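Local coordinates for protein mitochondrial edited mRNA stability factor 1 (Trypanosoma brucei, PDB 6NL1) that probably acts as a Nudix-family enzyme that processes the 5' ends of mitochondrial mRNAs and takes part in stabilising edited transcripts, at residues Y200-I205 / V288-F293; W217-R222 / L237-K242; Y272-L277 / Y292-V297; I194-V199 / T244-R249. All coordinates share one frame; numbering follows the deposited sequence.

Contact 1. Residues Y200-I205 / V288-F293; sequences YVRLGI and VPVRYF. With SO4 (sulfate ion), chain B.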
# COMPACT_ATOMS: atom_id res chain seq x y z
N TYR A 200 -5.40 0.73 0.17
CA TYR A 200 -4.59 1.09 -0.98
C TYR A 200 -5.54 1.40 -2.13
O TYR A 200 -6.65 0.86 -2.20
CB TYR A 200 -3.70 -0.09 -1.38
CG TYR A 200 -2.46 -0.29 -0.51
CD1 TYR A 200 -1.66 -1.42 -0.66
CD2 TYR A 200 -2.08 0.67 0.42
CE1 TYR A 200 -0.52 -1.60 0.11
CE2 TYR A 200 -0.93 0.51 1.19
CZ TYR A 200 -0.15 -0.63 1.03
OH TYR A 200 0.97 -0.81 1.80
N VAL A 201 -5.12 2.27 -3.03
CA VAL A 201 -5.90 2.57 -4.22
C VAL A 201 -5.04 2.43 -5.45
O VAL A 201 -3.83 2.70 -5.41
CB VAL A 201 -6.51 4.01 -4.19
CG1 VAL A 201 -7.53 4.11 -3.08
CG2 VAL A 201 -5.39 5.09 -4.04
N ARG A 202 -5.65 1.97 -6.54
CA ARG A 202 -4.97 1.88 -7.81
C ARG A 202 -5.89 2.53 -8.84
O ARG A 202 -7.06 2.18 -8.95
CB ARG A 202 -4.67 0.42 -8.17
CG ARG A 202 -3.68 -0.28 -7.26
CD ARG A 202 -2.28 0.37 -7.31
NE ARG A 202 -1.34 -0.35 -6.45
CZ ARG A 202 -1.07 -0.04 -5.19
NH1 ARG A 202 -1.67 0.99 -4.60
NH2 ARG A 202 -0.19 -0.76 -4.50
N LEU A 203 -5.37 3.52 -9.56
CA LEU A 203 -6.12 4.15 -10.62
C LEU A 203 -5.55 3.64 -11.93
O LEU A 203 -4.52 4.12 -12.39
CB LEU A 203 -6.05 5.69 -10.54
CG LEU A 203 -7.30 6.43 -11.04
CD1 LEU A 203 -7.16 7.95 -10.93
CD2 LEU A 203 -7.63 6.03 -12.48
N GLY A 204 -6.22 2.65 -12.50
CA GLY A 204 -5.81 2.07 -13.77
C GLY A 204 -6.08 3.00 -14.94
O GLY A 204 -7.17 3.01 -15.52
N ILE A 205 -5.07 3.79 -15.28
CA ILE A 205 -5.09 4.60 -16.48
C ILE A 205 -4.86 3.69 -17.68
O ILE A 205 -3.94 2.87 -17.66
CB ILE A 205 -3.98 5.67 -16.42
CG1 ILE A 205 -4.35 6.73 -15.38
CG2 ILE A 205 -3.80 6.33 -17.75
CD1 ILE A 205 -5.51 7.61 -15.81
N VAL A 288 -3.85 -4.98 3.39
CA VAL A 288 -5.10 -4.23 3.34
C VAL A 288 -5.80 -4.43 2.00
O VAL A 288 -5.17 -4.84 1.01
CB VAL A 288 -4.85 -2.72 3.54
CG1 VAL A 288 -4.28 -2.46 4.93
CG2 VAL A 288 -3.93 -2.18 2.44
N PRO A 289 -7.10 -4.14 1.95
CA PRO A 289 -7.80 -4.15 0.67
C PRO A 289 -7.22 -3.12 -0.30
O PRO A 289 -6.70 -2.07 0.08
CB PRO A 289 -9.24 -3.76 1.05
CG PRO A 289 -9.37 -4.15 2.52
CD PRO A 289 -8.00 -3.85 3.09
N VAL A 290 -7.29 -3.45 -1.58
CA VAL A 290 -6.91 -2.54 -2.64
C VAL A 290 -8.17 -2.18 -3.44
O VAL A 290 -8.87 -3.07 -3.93
CB VAL A 290 -5.88 -3.19 -3.58
CG1 VAL A 290 -5.51 -2.24 -4.68
CG2 VAL A 290 -4.63 -3.64 -2.80
N ARG A 291 -8.47 -0.89 -3.55
CA ARG A 291 -9.60 -0.42 -4.33
C ARG A 291 -9.15 0.05 -5.70
O ARG A 291 -8.19 0.82 -5.83
CB ARG A 291 -10.32 0.72 -3.61
CG ARG A 291 -11.00 0.29 -2.34
CD ARG A 291 -12.44 0.73 -2.35
NE ARG A 291 -13.32 -0.28 -1.77
CZ ARG A 291 -14.62 -0.10 -1.57
NH1 ARG A 291 -15.19 1.06 -1.89
NH2 ARG A 291 -15.34 -1.07 -1.04
N TYR A 292 -9.85 -0.42 -6.72
CA TYR A 292 -9.48 -0.17 -8.10
C TYR A 292 -10.40 0.83 -8.78
O TYR A 292 -11.60 0.92 -8.45
CB TYR A 292 -9.44 -1.49 -8.89
CG TYR A 292 -8.25 -2.33 -8.52
CD1 TYR A 292 -7.04 -2.18 -9.19
CD2 TYR A 292 -8.31 -3.22 -7.46
CE1 TYR A 292 -5.93 -2.93 -8.84
CE2 TYR A 292 -7.20 -3.98 -7.09
CZ TYR A 292 -6.01 -3.83 -7.79
OH TYR A 292 -4.91 -4.58 -7.44
N PHE A 293 -9.83 1.57 -9.71
CA PHE A 293 -10.55 2.52 -10.55
C PHE A 293 -9.98 2.38 -11.95
O PHE A 293 -8.85 1.92 -12.11
CB PHE A 293 -10.30 3.96 -10.05
CG PHE A 293 -10.77 4.20 -8.64
CD1 PHE A 293 -12.01 4.79 -8.40
CD2 PHE A 293 -9.97 3.82 -7.56
CE1 PHE A 293 -12.44 5.02 -7.10
CE2 PHE A 293 -10.40 4.04 -6.26
CZ PHE A 293 -11.64 4.63 -6.02
S SO4 B . -1.53 -3.51 -8.68
O1 SO4 B . -1.01 -2.19 -8.99
O2 SO4 B . -1.33 -3.73 -7.24
O3 SO4 B . -2.94 -3.64 -9.01
O4 SO4 B . -0.80 -4.52 -9.45
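R202 and Y292, side by side on two parallel strands, share a sulfate ion between the ends of their side chains. The hydroxyl of Y292 gives the firm bond, with OH 2.7 Å from O3 of the sulfate and that oxygen in the plane of the ring, at its edge. R202 adds two weak bonds from NE, to O1 and O2 of the same ion. Its CG lies anti to the carbonyl carbon (chi1 -66°), and a bend at chi2 turns CD away from strand 290-293, while CB remains 3.6 Å from Y292 CE1. The guanidinium is also tied back: NH1 donates to V201 O at 2.9 Å, an acceptor in the guanidinium plane, though the donor stands above the plane of that carbonyl. R202, V288 and Y292 belong to the GDP-binding site of this protein, so the sulfate, probably from the crystallisation liquor, may mimic a phosphate.

The two strands run parallel in the mixed sheet of the Nudix fold, the axes of segments 200-205 and 290-293 19° apart. Bonds alternate along the ladder, for example from R202 N to R291 O (2.9 Å) and from F293 N to R202 O (2.9 Å). V288 CG2 sits over the centre of the Y200 ring, 3.8 Å from its centroid, in a CH-pi contact; the hydroxyl of this tyrosine bonds to E120. On the face bearing V201, L203 and F293, L203 CG packs 4.0 Å from F293 CB, and helix 250-262 covers this face through T257 on V201 and A254 on F293.

Contact 2. Residues W217-R222 / L237-K242; sequences WLMLRR and LKLPGK. With SO4 (sulfate ion), chain B.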
# COMPACT_ATOMS: atom_id res chain seq x y z
N TRP A 217 -2.33 -0.65 -20.24
CA TRP A 217 -2.35 -0.04 -18.92
C TRP A 217 -1.01 0.64 -18.63
O TRP A 217 0.06 0.09 -18.92
CB TRP A 217 -2.61 -1.11 -17.84
CG TRP A 217 -3.89 -1.86 -18.05
CD1 TRP A 217 -4.04 -3.06 -18.67
CD2 TRP A 217 -5.20 -1.43 -17.65
NE1 TRP A 217 -5.38 -3.41 -18.69
CE2 TRP A 217 -6.11 -2.43 -18.06
CE3 TRP A 217 -5.69 -0.30 -16.98
CZ2 TRP A 217 -7.49 -2.34 -17.83
CZ3 TRP A 217 -7.06 -0.21 -16.75
CH2 TRP A 217 -7.94 -1.22 -17.18
N LEU A 218 -1.07 1.84 -18.07
CA LEU A 218 0.13 2.53 -17.63
C LEU A 218 0.68 1.86 -16.37
O LEU A 218 -0.04 1.68 -15.40
CB LEU A 218 -0.19 4.00 -17.33
CG LEU A 218 1.01 4.91 -17.11
CD1 LEU A 218 1.80 5.02 -18.41
CD2 LEU A 218 0.56 6.29 -16.65
N MET A 219 1.96 1.49 -16.39
CA MET A 219 2.56 0.83 -15.25
C MET A 219 3.90 1.45 -14.82
O MET A 219 4.61 2.03 -15.64
CB MET A 219 2.74 -0.65 -15.55
CG MET A 219 1.43 -1.32 -15.96
SD MET A 219 1.46 -3.09 -15.72
CE MET A 219 3.04 -3.50 -16.44
N LEU A 220 4.23 1.31 -13.54
CA LEU A 220 5.50 1.77 -12.99
C LEU A 220 6.13 0.62 -12.22
O LEU A 220 5.47 -0.36 -11.92
CB LEU A 220 5.30 2.92 -11.99
CG LEU A 220 4.63 4.23 -12.40
CD1 LEU A 220 3.16 4.19 -12.04
CD2 LEU A 220 5.33 5.41 -11.71
N ARG A 221 7.41 0.77 -11.89
CA ARG A 221 8.09 -0.20 -11.04
C ARG A 221 8.68 0.51 -9.83
O ARG A 221 9.62 1.28 -9.96
CB ARG A 221 9.16 -0.95 -11.82
CG ARG A 221 8.58 -1.79 -12.98
CD ARG A 221 9.64 -2.62 -13.66
NE ARG A 221 10.09 -3.74 -12.84
CZ ARG A 221 11.19 -4.44 -13.11
NH1 ARG A 221 11.93 -4.13 -14.17
NH2 ARG A 221 11.56 -5.44 -12.33
N ARG A 222 8.09 0.26 -8.67
CA ARG A 222 8.50 0.92 -7.45
C ARG A 222 9.57 0.11 -6.74
O ARG A 222 9.42 -1.10 -6.53
CB ARG A 222 7.30 1.11 -6.52
CG ARG A 222 7.58 1.92 -5.24
CD ARG A 222 6.41 1.80 -4.28
NE ARG A 222 6.18 0.40 -3.91
CZ ARG A 222 5.00 -0.13 -3.61
NH1 ARG A 222 3.89 0.61 -3.63
NH2 ARG A 222 4.91 -1.42 -3.30
N LEU A 237 5.93 -4.06 -9.66
CA LEU A 237 5.31 -3.62 -10.91
C LEU A 237 3.87 -3.29 -10.56
O LEU A 237 3.16 -4.12 -10.03
CB LEU A 237 5.35 -4.74 -11.95
CG LEU A 237 4.61 -4.50 -13.27
CD1 LEU A 237 5.32 -3.44 -14.10
CD2 LEU A 237 4.48 -5.81 -14.06
N LYS A 238 3.43 -2.07 -10.86
CA LYS A 238 2.14 -1.63 -10.36
C LYS A 238 1.43 -0.68 -11.31
O LYS A 238 2.07 0.03 -12.08
CB LYS A 238 2.31 -0.95 -8.99
CG LYS A 238 3.18 0.32 -9.04
CD LYS A 238 3.56 0.85 -7.64
CE LYS A 238 2.35 1.22 -6.77
NZ LYS A 238 1.47 2.27 -7.38
N LEU A 239 0.10 -0.68 -11.26
CA LEU A 239 -0.71 0.44 -11.72
C LEU A 239 -0.40 1.65 -10.81
O LEU A 239 0.09 1.48 -9.69
CB LEU A 239 -2.21 0.09 -11.64
CG LEU A 239 -2.67 -1.18 -12.38
CD1 LEU A 239 -4.19 -1.43 -12.22
CD2 LEU A 239 -2.30 -1.10 -13.85
N PRO A 240 -0.66 2.87 -11.30
CA PRO A 240 -0.45 4.06 -10.46
C PRO A 240 -1.38 4.03 -9.26
O PRO A 240 -2.45 3.43 -9.34
CB PRO A 240 -0.86 5.21 -11.38
CG PRO A 240 -0.74 4.67 -12.79
CD PRO A 240 -1.08 3.20 -12.67
N GLY A 241 -0.99 4.68 -8.17
CA GLY A 241 -1.87 4.81 -7.03
C GLY A 241 -1.18 4.41 -5.75
O GLY A 241 -0.32 3.54 -5.76
N LYS A 242 -1.56 5.05 -4.66
CA LYS A 242 -0.94 4.76 -3.37
C LYS A 242 -1.96 4.34 -2.32
O LYS A 242 -2.43 3.21 -2.35
CB LYS A 242 -0.12 5.95 -2.89
CG LYS A 242 1.10 6.28 -3.76
CD LYS A 242 1.87 7.44 -3.11
CE LYS A 242 2.95 7.97 -3.99
NZ LYS A 242 3.65 9.11 -3.33
S SO4 B . -1.53 -3.51 -8.68
O1 SO4 B . -1.01 -2.19 -8.99
O2 SO4 B . -1.33 -3.73 -7.24
O3 SO4 B . -2.94 -3.64 -9.01
O4 SO4 B . -0.80 -4.52 -9.45
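The hairpin of strands 216-223 and 235-238 places L220 opposite K238 as an antiparallel hydrogen-bonded pair. L220 N to K238 O and K238 N to L220 O both measure 2.9 Å. Beyond this pair segment 237-242 leaves the strand: P240 CD comes within 3.3 Å of L218 O, and L220 CD1 meets P240 CG at 4.0 Å.

K238 CG takes the crowded position between backbone N and carbonyl carbon (chi1 62°), and bends at chi3 and chi4 fold the chain back on its own segment. There NZ donates to G241 O at 2.7 Å and to L239 O, in the plane of each carbonyl, and forms a salt bridge with E261. These bonds would offset the nearby like charge of R222, whose guanidinium has K238 CD over one face and whose NH1 is 3.6 Å from K238 CE; N224 binds R222 NE. On the L237 side of the hairpin, M219 CE is tight against L237 CD1 at 3.3 Å.

L239 N donates to O1 of the sulfate at 2.9 Å, near R202 and Y292 of the GDP site. Strand, loop through G241, then helix 250-262 carrying E261: this order is consistent with the Nudix box.

Contact 3. Residues Y272-L277 / Y292-V297; sequences YPTGHL and YFVAEV. With SO4 (sulfate ion), chain B.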
# COMPACT_ATOMS: atom_id res chain seq x y z
N TYR A 272 -13.72 5.77 -12.82
CA TYR A 272 -14.75 4.82 -12.44
C TYR A 272 -14.23 3.75 -11.49
O TYR A 272 -13.30 3.02 -11.84
CB TYR A 272 -15.33 4.14 -13.69
CG TYR A 272 -15.99 5.12 -14.65
CD1 TYR A 272 -17.34 5.45 -14.53
CD2 TYR A 272 -15.25 5.71 -15.67
CE1 TYR A 272 -17.94 6.35 -15.40
CE2 TYR A 272 -15.85 6.60 -16.55
CZ TYR A 272 -17.18 6.92 -16.41
OH TYR A 272 -17.77 7.82 -17.28
N PRO A 273 -14.83 3.64 -10.29
CA PRO A 273 -14.44 2.53 -9.40
C PRO A 273 -14.82 1.20 -10.04
O PRO A 273 -15.81 1.16 -10.77
CB PRO A 273 -15.28 2.77 -8.14
CG PRO A 273 -16.43 3.66 -8.59
CD PRO A 273 -15.86 4.52 -9.70
N THR A 274 -14.06 0.15 -9.78
CA THR A 274 -14.38 -1.15 -10.39
C THR A 274 -14.30 -2.29 -9.38
O THR A 274 -14.24 -3.45 -9.76
CB THR A 274 -13.45 -1.49 -11.58
OG1 THR A 274 -12.09 -1.26 -11.19
CG2 THR A 274 -13.77 -0.62 -12.78
N GLY A 275 -14.29 -1.97 -8.10
CA GLY A 275 -14.29 -3.01 -7.08
C GLY A 275 -13.04 -2.99 -6.20
O GLY A 275 -12.32 -1.99 -6.14
N HIS A 276 -12.79 -4.11 -5.54
CA HIS A 276 -11.65 -4.22 -4.65
C HIS A 276 -11.12 -5.63 -4.66
O HIS A 276 -11.83 -6.57 -5.01
CB HIS A 276 -12.03 -3.80 -3.23
CG HIS A 276 -12.96 -4.75 -2.55
ND1 HIS A 276 -12.51 -5.81 -1.80
CD2 HIS A 276 -14.31 -4.81 -2.52
CE1 HIS A 276 -13.54 -6.48 -1.33
NE2 HIS A 276 -14.65 -5.89 -1.75
N LEU A 277 -9.85 -5.77 -4.31
CA LEU A 277 -9.24 -7.07 -4.11
C LEU A 277 -8.71 -7.10 -2.68
O LEU A 277 -8.22 -6.10 -2.16
CB LEU A 277 -8.06 -7.29 -5.07
CG LEU A 277 -8.31 -7.29 -6.58
CD1 LEU A 277 -6.99 -7.49 -7.33
CD2 LEU A 277 -9.33 -8.36 -6.98
N TYR A 292 -9.85 -0.42 -6.72
CA TYR A 292 -9.48 -0.17 -8.10
C TYR A 292 -10.40 0.83 -8.78
O TYR A 292 -11.60 0.92 -8.45
CB TYR A 292 -9.44 -1.49 -8.89
CG TYR A 292 -8.25 -2.33 -8.52
CD1 TYR A 292 -7.04 -2.18 -9.19
CD2 TYR A 292 -8.31 -3.22 -7.46
CE1 TYR A 292 -5.93 -2.93 -8.84
CE2 TYR A 292 -7.20 -3.98 -7.09
CZ TYR A 292 -6.01 -3.83 -7.79
OH TYR A 292 -4.91 -4.58 -7.44
N PHE A 293 -9.83 1.57 -9.71
CA PHE A 293 -10.55 2.52 -10.55
C PHE A 293 -9.98 2.38 -11.95
O PHE A 293 -8.85 1.92 -12.11
CB PHE A 293 -10.30 3.96 -10.05
CG PHE A 293 -10.77 4.20 -8.64
CD1 PHE A 293 -12.01 4.79 -8.40
CD2 PHE A 293 -9.97 3.82 -7.56
CE1 PHE A 293 -12.44 5.02 -7.10
CE2 PHE A 293 -10.40 4.04 -6.26
CZ PHE A 293 -11.64 4.63 -6.02
N VAL A 294 -10.76 2.76 -12.96
CA VAL A 294 -10.21 2.87 -14.31
C VAL A 294 -10.51 4.24 -14.89
O VAL A 294 -11.51 4.87 -14.53
CB VAL A 294 -10.78 1.81 -15.29
CG1 VAL A 294 -10.41 0.40 -14.82
CG2 VAL A 294 -12.29 1.98 -15.47
N ALA A 295 -9.65 4.70 -15.78
CA ALA A 295 -9.91 5.93 -16.52
C ALA A 295 -9.16 5.88 -17.84
O ALA A 295 -7.99 5.49 -17.90
CB ALA A 295 -9.48 7.15 -15.72
N GLU A 296 -9.85 6.26 -18.91
CA GLU A 296 -9.22 6.32 -20.22
C GLU A 296 -8.55 7.67 -20.41
O GLU A 296 -9.10 8.70 -20.04
CB GLU A 296 -10.25 6.07 -21.33
CG GLU A 296 -9.62 6.16 -22.72
CD GLU A 296 -10.54 5.75 -23.85
OE1 GLU A 296 -11.70 5.35 -23.59
OE2 GLU A 296 -10.10 5.84 -25.01
N VAL A 297 -7.35 7.64 -20.98
CA VAL A 297 -6.69 8.86 -21.44
C VAL A 297 -6.39 8.75 -22.94
O VAL A 297 -6.38 7.65 -23.51
CB VAL A 297 -5.38 9.12 -20.66
CG1 VAL A 297 -5.68 9.34 -19.20
CG2 VAL A 297 -4.39 7.97 -20.86
S SO4 B . -1.53 -3.51 -8.68
O1 SO4 B . -1.01 -2.19 -8.99
O2 SO4 B . -1.33 -3.73 -7.24
O3 SO4 B . -2.94 -3.64 -9.01
O4 SO4 B . -0.80 -4.52 -9.45
O HOH W 1 -13.03 0.95 -6.11
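L277 turns its CG anti to the carbonyl carbon (chi1 -61°), beside the backbone N, which puts CG 3.5 Å from Y292 CE2; L277 CD1, anti to CA, lies at the same distance from that atom, and the two side chains cross obliquely. At T274 the torsion puts OG1 between the backbone N and the carbonyl carbon (chi1 48°), leaving CG2 anti to the carbonyl carbon. OG1 then lies 3.5 Å from Y292 CB, and T274 CG2 reaches V294 CG2 at 4.0 Å, the two side chains crossing at about a right angle.

The strands are antiparallel neighbours in the Nudix sheet, their short axes 145° apart. Y272 and V294 form a regular hydrogen-bonded pair, with V294 N 2.8 Å from Y272 O. Further along, the pairing is broken by a beta bulge: T274 N donates to Y292 O, but Y292 N donates to G275 O at 3.0 Å, placing two residues opposite one. The donor T274 N stands above the carbonyl plane of Y292. A water bridges the bulge, giving one proton to Y292 O at 2.7 Å and another to G275 O, and sits over one face of the F293 ring toward its rim.

P273 crosses F293 obliquely on that ring's side of the sheet, with P273 CB 3.8 Å from F293 CE1. Helix 250-262 supplies A254 and Y250 as further neighbours of F293, while on the opposite side Y292 touches L239.

Contact 4. Residues I194-V199 / T244-R249; sequences IQQDPV and TLLYER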
# COMPACT_ATOMS: atom_id res chain seq x y z
N ILE A 194 -10.75 3.69 12.48
CA ILE A 194 -11.34 2.35 12.46
C ILE A 194 -12.79 2.36 11.99
O ILE A 194 -13.39 1.31 11.80
CB ILE A 194 -11.26 1.61 13.83
CG1 ILE A 194 -12.11 2.31 14.89
CG2 ILE A 194 -9.83 1.48 14.29
CD1 ILE A 194 -12.19 1.54 16.20
N GLN A 195 -13.35 3.56 11.80
CA GLN A 195 -14.68 3.71 11.22
C GLN A 195 -14.56 4.00 9.73
O GLN A 195 -15.45 3.67 8.95
CB GLN A 195 -15.46 4.83 11.91
CG GLN A 195 -15.94 4.48 13.31
CD GLN A 195 -16.58 5.65 14.02
OE1 GLN A 195 -15.90 6.60 14.43
NE2 GLN A 195 -17.90 5.61 14.16
N GLN A 196 -13.47 4.63 9.34
CA GLN A 196 -13.16 4.74 7.93
C GLN A 196 -12.68 3.37 7.51
O GLN A 196 -12.59 2.44 8.32
CB GLN A 196 -12.07 5.80 7.70
CG GLN A 196 -12.46 7.23 8.08
CD GLN A 196 -11.27 8.20 8.12
OE1 GLN A 196 -10.25 8.00 7.45
NE2 GLN A 196 -11.41 9.27 8.90
N ASP A 197 -12.38 3.22 6.24
CA ASP A 197 -11.85 1.97 5.71
C ASP A 197 -10.60 2.34 4.91
O ASP A 197 -10.65 2.38 3.68
CB ASP A 197 -12.93 1.32 4.84
CG ASP A 197 -12.50 0.00 4.21
OD1 ASP A 197 -11.93 -0.85 4.93
OD2 ASP A 197 -12.75 -0.19 2.99
N PRO A 198 -9.50 2.68 5.60
CA PRO A 198 -8.28 3.07 4.87
C PRO A 198 -7.84 1.91 3.99
O PRO A 198 -7.85 0.77 4.45
CB PRO A 198 -7.24 3.29 5.99
CG PRO A 198 -8.03 3.46 7.23
CD PRO A 198 -9.27 2.62 7.05
N VAL A 199 -7.50 2.21 2.75
CA VAL A 199 -7.13 1.16 1.80
C VAL A 199 -6.03 1.66 0.88
O VAL A 199 -5.74 2.85 0.83
CB VAL A 199 -8.34 0.76 0.92
CG1 VAL A 199 -9.45 0.13 1.77
CG2 VAL A 199 -8.86 1.99 0.17
N THR A 244 -5.22 5.89 0.73
CA THR A 244 -6.07 6.94 1.28
C THR A 244 -5.47 7.52 2.56
O THR A 244 -5.16 6.79 3.50
CB THR A 244 -7.46 6.39 1.66
OG1 THR A 244 -7.30 5.30 2.57
CG2 THR A 244 -8.23 5.89 0.42
N LEU A 245 -5.30 8.84 2.59
CA LEU A 245 -4.98 9.54 3.83
C LEU A 245 -6.19 9.47 4.76
O LEU A 245 -7.32 9.21 4.31
CB LEU A 245 -4.63 11.01 3.54
CG LEU A 245 -3.44 11.26 2.60
CD1 LEU A 245 -3.39 12.70 2.14
CD2 LEU A 245 -2.15 10.87 3.29
N LEU A 246 -5.97 9.67 6.05
CA LEU A 246 -7.09 9.76 6.98
C LEU A 246 -8.06 10.84 6.48
O LEU A 246 -7.64 11.91 6.04
CB LEU A 246 -6.60 10.10 8.39
CG LEU A 246 -5.72 9.04 9.08
CD1 LEU A 246 -5.20 9.54 10.42
CD2 LEU A 246 -6.49 7.74 9.26
N TYR A 247 -9.36 10.53 6.52
CA TYR A 247 -10.42 11.45 6.12
C TYR A 247 -10.57 11.62 4.61
O TYR A 247 -11.47 12.32 4.15
CB TYR A 247 -10.26 12.83 6.79
CG TYR A 247 -10.37 12.77 8.30
CD1 TYR A 247 -11.60 12.65 8.92
CD2 TYR A 247 -9.23 12.85 9.10
CE1 TYR A 247 -11.71 12.59 10.30
CE2 TYR A 247 -9.33 12.80 10.48
CZ TYR A 247 -10.57 12.67 11.08
OH TYR A 247 -10.67 12.62 12.45
N GLU A 248 -9.69 10.99 3.84
CA GLU A 248 -9.73 11.12 2.39
C GLU A 248 -10.67 10.08 1.76
O GLU A 248 -10.67 8.91 2.15
CB GLU A 248 -8.32 11.00 1.82
CG GLU A 248 -8.18 11.44 0.38
CD GLU A 248 -6.76 11.32 -0.13
OE1 GLU A 248 -6.03 10.39 0.31
OE2 GLU A 248 -6.36 12.15 -0.96
N ARG A 249 -11.48 10.52 0.81
CA ARG A 249 -12.35 9.61 0.06
C ARG A 249 -11.53 8.79 -0.95
O ARG A 249 -10.46 9.22 -1.37
CB ARG A 249 -13.45 10.39 -0.65
CG ARG A 249 -14.51 10.97 0.28
CD ARG A 249 -15.57 11.78 -0.47
NE ARG A 249 -16.12 11.05 -1.61
CZ ARG A 249 -17.04 10.09 -1.53
NH1 ARG A 249 -17.53 9.73 -0.35
NH2 ARG A 249 -17.46 9.49 -2.63
O HOH W 2 -9.10 7.13 5.32
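Q196 reaches across to Y247 with an extended side chain: CG is anti to the carbonyl carbon (chi1 -63°) and CD continues nearly straight. Its amide does two things. OE1 accepts Y247 N at 2.8 Å, a nearly linear bond at hydrogen although the donor stands above the carbonyl plane. NE2 lies over one face of the Y247 ring, displaced toward the rim and 3.4 Å from CD1, with amide and ring planes 59° apart. A water donates to Q196 OE1 at 2.6 Å and to L245 O, so two donors hold that oxygen.

Y247 belongs to a type II turn, L245 to E248, in the loop that leads into helix 250-262, probably the helix of the Nudix box. Within it E248 OE1 accepts L245 N at 2.9 Å, on the anti side of the carboxylate, and OE2 pairs with R256.

At the other end T244 OG1 takes the position between the backbone N and the carbonyl carbon (chi1 56°), where it accepts V199 N at 3.1 Å; T244 N returns a bond of the same length to V199 O. The methyls meet too, V199 CG2 to T244 CG2 at 4.0 Å. W121 covers P198 from helix 120-129.

Contacts 1 and 3 share Y292 and F293 on strand 290-296, which is paired in parallel on one side and antiparallel on the other. Contact 2 is the most buried; contact 3 lies at the surface and contacts 1 and 4 are intermediate. Strand 200-207 also receives contact 2, through the backbone of V201 with K242 and L203 with P240. One sulfate joins contacts 1, 2 and 3 through Y292, R202 and L239. A regular backbone ladder dominates contact 1; contact 2 has one backbone pair and otherwise mostly apolar packing, contact 3 a bulge with water. Contact 4, between two loops, mixes one backbone bond with two to side-chain acceptors and meets contact 1 where V199 packs against R291 and P289.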